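Local coordinates for DUF1805 domain-containing protein (Thermoplasma acidophilum, PDB 1QW2), which is of unknown function and probably assembles as a tetramer of chains built on a mixed beta sheet with short helices, at residues Q21-D26 against A30-I35. Numbering follows the deposited sequence.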
ATOM      1  N   GLN A  21     -11.444  -3.621  -3.779  1.00 15.40           N
ATOM      2  CA  GLN A  21     -10.027  -3.463  -3.510  1.00 16.19           C
ATOM      3  C   GLN A  21      -9.381  -4.841  -3.519  1.00 15.06           C
ATOM      4  O   GLN A  21      -9.779  -5.721  -2.752  1.00 14.41           O
ATOM      5  CB  GLN A  21      -9.810  -2.800  -2.148  1.00 19.30           C
ATOM      6  CG  GLN A  21     -10.423  -1.413  -2.034  1.00 26.82           C
ATOM      7  CD  GLN A  21      -9.795  -0.409  -2.985  1.00 29.37           C
ATOM      8  OE1 GLN A  21     -10.298   0.703  -3.148  1.00 33.34           O
ATOM      9  NE2 GLN A  21      -8.689  -0.793  -3.610  1.00 32.75           N
ATOM     10  N   PHE A  22      -8.418  -5.040  -4.411  1.00 13.32           N
ATOM     11  CA  PHE A  22      -7.700  -6.303  -4.481  1.00 13.03           C
ATOM     12  C   PHE A  22      -6.352  -6.085  -3.815  1.00 12.26           C
ATOM     13  O   PHE A  22      -5.653  -5.113  -4.107  1.00 13.53           O
ATOM     14  CB  PHE A  22      -7.467  -6.751  -5.925  1.00 12.36           C
ATOM     15  CG  PHE A  22      -6.549  -7.937  -6.043  1.00 13.62           C
ATOM     16  CD1 PHE A  22      -6.956  -9.197  -5.611  1.00 13.04           C
ATOM     17  CD2 PHE A  22      -5.260  -7.790  -6.548  1.00 15.31           C
ATOM     18  CE1 PHE A  22      -6.099 -10.294  -5.676  1.00 14.67           C
ATOM     19  CE2 PHE A  22      -4.393  -8.882  -6.618  1.00 14.07           C
ATOM     20  CZ  PHE A  22      -4.812 -10.136  -6.181  1.00 15.63           C
ATOM     21  N   PHE A  23      -5.993  -6.989  -2.915  1.00 10.96           N
ATOM     22  CA  PHE A  23      -4.726  -6.894  -2.213  1.00 11.27           C
ATOM     23  C   PHE A  23      -3.995  -8.224  -2.264  1.00 11.33           C
ATOM     24  O   PHE A  23      -4.609  -9.283  -2.149  1.00 10.64           O
ATOM     25  CB  PHE A  23      -4.963  -6.491  -0.750  1.00 13.09           C
ATOM     26  CG  PHE A  23      -3.718  -6.489   0.094  1.00 14.75           C
ATOM     27  CD1 PHE A  23      -3.355  -7.617   0.834  1.00 16.45           C
ATOM     28  CD2 PHE A  23      -2.906  -5.362   0.150  1.00 14.02           C
ATOM     29  CE1 PHE A  23      -2.198  -7.613   1.619  1.00 16.62           C
ATOM     30  CE2 PHE A  23      -1.754  -5.350   0.927  1.00 18.50           C
ATOM     31  CZ  PHE A  23      -1.399  -6.478   1.665  1.00 15.80           C
ATOM     32  N   LYS A  24      -2.686  -8.161  -2.464  1.00 10.72           N
ATOM     33  CA  LYS A  24      -1.847  -9.349  -2.489  1.00 10.66           C
ATOM     34  C   LYS A  24      -0.515  -8.981  -1.863  1.00 12.11           C
ATOM     35  O   LYS A  24       0.079  -7.958  -2.196  1.00 12.64           O
ATOM     36  CB  LYS A  24      -1.607  -9.851  -3.914  1.00 12.59           C
ATOM     37  CG  LYS A  24      -0.695 -11.073  -3.941  1.00 14.83           C
ATOM     38  CD  LYS A  24      -0.441 -11.571  -5.353  1.00 16.18           C
ATOM     39  CE  LYS A  24       0.572 -12.705  -5.343  1.00 19.07           C
ATOM     40  NZ  LYS A  24       0.861 -13.209  -6.712  1.00 21.79           N
ATOM     41  N   SER A  25      -0.047  -9.819  -0.952  1.00 10.84           N
ATOM     42  CA  SER A  25       1.209  -9.565  -0.276  1.00 13.10           C
ATOM     43  C   SER A  25       1.884 -10.880   0.042  1.00 13.38           C
ATOM     44  O   SER A  25       1.221 -11.912   0.159  1.00 11.80           O
ATOM     45  CB  SER A  25       0.942  -8.811   1.030  1.00 15.28           C
ATOM     46  OG  SER A  25       2.090  -8.772   1.857  1.00 18.93           O
ATOM     47  N   ASP A  26       3.206 -10.856   0.152  1.00 14.41           N
ATOM     48  CA  ASP A  26       3.903 -12.063   0.542  1.00 15.15           C
ATOM     49  C   ASP A  26       3.486 -12.174   2.002  1.00 14.78           C
ATOM     50  O   ASP A  26       3.167 -11.166   2.639  1.00 15.87           O
ATOM     51  CB  ASP A  26       5.426 -11.890   0.475  1.00 19.46           C
ATOM     52  CG  ASP A  26       5.935 -11.680  -0.931  1.00 22.78           C
ATOM     53  OD1 ASP A  26       5.548 -12.458  -1.826  1.00 27.19           O
ATOM     54  OD2 ASP A  26       6.739 -10.746  -1.136  1.00 27.41           O
ATOM     55  N   ALA A  30       2.971 -19.195   1.306  1.00 15.04           N
ATOM     56  CA  ALA A  30       1.870 -18.939   0.391  1.00 14.26           C
ATOM     57  C   ALA A  30       1.608 -17.444   0.526  1.00 12.51           C
ATOM     58  O   ALA A  30       1.868 -16.860   1.577  1.00 12.08           O
ATOM     59  CB  ALA A  30       0.636 -19.726   0.801  1.00 15.42           C
ATOM     60  N   PRO A  31       1.125 -16.795  -0.541  1.00 13.59           N
ATOM     61  CA  PRO A  31       0.857 -15.358  -0.437  1.00 11.92           C
ATOM     62  C   PRO A  31      -0.507 -15.120   0.200  1.00 11.94           C
ATOM     63  O   PRO A  31      -1.320 -16.034   0.310  1.00 11.95           O
ATOM     64  CB  PRO A  31       0.883 -14.900  -1.888  1.00 14.34           C
ATOM     65  CG  PRO A  31       0.274 -16.077  -2.599  1.00 14.39           C
ATOM     66  CD  PRO A  31       0.952 -17.265  -1.929  1.00 14.72           C
ATOM     67  N   LEU A  32      -0.745 -13.887   0.627  1.00 11.11           N
ATOM     68  CA  LEU A  32      -2.022 -13.515   1.206  1.00 10.33           C
ATOM     69  C   LEU A  32      -2.708 -12.648   0.165  1.00 10.03           C
ATOM     70  O   LEU A  32      -2.102 -11.727  -0.374  1.00  9.76           O
ATOM     71  CB  LEU A  32      -1.821 -12.706   2.493  1.00 12.28           C
ATOM     72  CG  LEU A  32      -3.061 -12.082   3.152  1.00 16.26           C
ATOM     73  CD1 LEU A  32      -2.698 -11.619   4.555  1.00 20.45           C
ATOM     74  CD2 LEU A  32      -3.584 -10.914   2.335  1.00 21.55           C
ATOM     75  N   LEU A  33      -3.958 -12.956  -0.151  1.00  9.78           N
ATOM     76  CA  LEU A  33      -4.680 -12.129  -1.095  1.00 11.46           C
ATOM     77  C   LEU A  33      -6.160 -12.125  -0.791  1.00  9.32           C
ATOM     78  O   LEU A  33      -6.718 -13.119  -0.326  1.00  9.58           O
ATOM     79  CB  LEU A  33      -4.429 -12.565  -2.547  1.00 15.74           C
ATOM     80  CG  LEU A  33      -4.683 -13.991  -3.020  1.00 17.57           C
ATOM     81  CD1 LEU A  33      -4.575 -14.025  -4.547  1.00 15.64           C
ATOM     82  CD2 LEU A  33      -3.673 -14.942  -2.386  1.00 20.08           C
ATOM     83  N   PHE A  34      -6.776 -10.973  -1.018  1.00  9.01           N
ATOM     84  CA  PHE A  34      -8.199 -10.818  -0.796  1.00  7.97           C
ATOM     85  C   PHE A  34      -8.778  -9.768  -1.729  1.00  9.39           C
ATOM     86  O   PHE A  34      -8.047  -8.988  -2.344  1.00  9.84           O
ATOM     87  CB  PHE A  34      -8.486 -10.450   0.680  1.00 10.94           C
ATOM     88  CG  PHE A  34      -7.997  -9.080   1.102  1.00 12.32           C
ATOM     89  CD1 PHE A  34      -8.670  -7.922   0.709  1.00 14.50           C
ATOM     90  CD2 PHE A  34      -6.894  -8.954   1.938  1.00 13.61           C
ATOM     91  CE1 PHE A  34      -8.252  -6.660   1.148  1.00 15.64           C
ATOM     92  CE2 PHE A  34      -6.467  -7.695   2.384  1.00 15.21           C
ATOM     93  CZ  PHE A  34      -7.148  -6.550   1.989  1.00 13.84           C
ATOM     94  N   ILE A  35     -10.098  -9.803  -1.869  1.00  8.86           N
ATOM     95  CA  ILE A  35     -10.842  -8.846  -2.671  1.00 10.70           C
ATOM     96  C   ILE A  35     -11.908  -8.335  -1.714  1.00 11.89           C
ATOM     97  O   ILE A  35     -12.685  -9.121  -1.169  1.00 12.62           O
ATOM     98  CB  ILE A  35     -11.535  -9.495  -3.878  1.00 14.08           C
ATOM     99  CG1 ILE A  35     -10.495 -10.112  -4.811  1.00 18.19           C
ATOM    100  CG2 ILE A  35     -12.360  -8.440  -4.624  1.00 16.72           C
ATOM    101  CD1 ILE A  35     -11.098 -10.863  -5.985  1.00 19.27           C
TER
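Phe23 lays its CB over one face of the Phe34 ring, 3.7 Å from the ring centroid and offset toward the rim, a CH-pi contact. The two rings themselves are nearly parallel, with 25° between their planes, but displaced so that little of one covers the other; the aromatic carbons come nearest at Phe23 CD1 and Phe34 CE2, 3.5 Å apart. With chi1 of Phe34 at 67°, its CG is tucked over the backbone, near both N and the carbonyl carbon, and this brings the end of the ring closer to the neighbouring strand, one face turned to Phe23 CB. Leu32 meets the Phe23 ring at its edge, where Leu32 CD2 lies 3.6 Å from Phe23 CD1, in the ring plane. The same face of the sheet meets a second subunit: the Phe23 ring stacks on Phe23 of that chain, whose Ser25 packs on Phe34. Trimming Phe34 to an alanine would take away the face that Phe23 CB rests on, and is likely to leave the Phe23 ring less firmly placed and Ser25 of the second subunit without this packing partner. On the other face, Ile35 CG1 abuts the edge of the Phe22 ring, 3.7 Å from Phe22 CD1, while Leu33 runs alongside Phe22; helix 68-73 covers this side through Leu68 and Met71.

The backbones form an antiparallel beta hairpin, strands 18-25 and 32-36, within the mixed sheet, where strand 3-15 flanks the first and strand 41-43 the second. Phe23 and Phe34 make a hydrogen-bonded pair, the bond from Phe23 N to Phe34 O being nearly straight at 170°. Ser25 and Leu32 form the next such pair, with Leu32 N 2.8 Å from Ser25 O. Toward the connecting loop, the extended chain of Lys24 passes Pro31, Lys24 CE 4.1 Å from Pro31 CB, and carries its NZ to a hydrogen bond with Lys66 O.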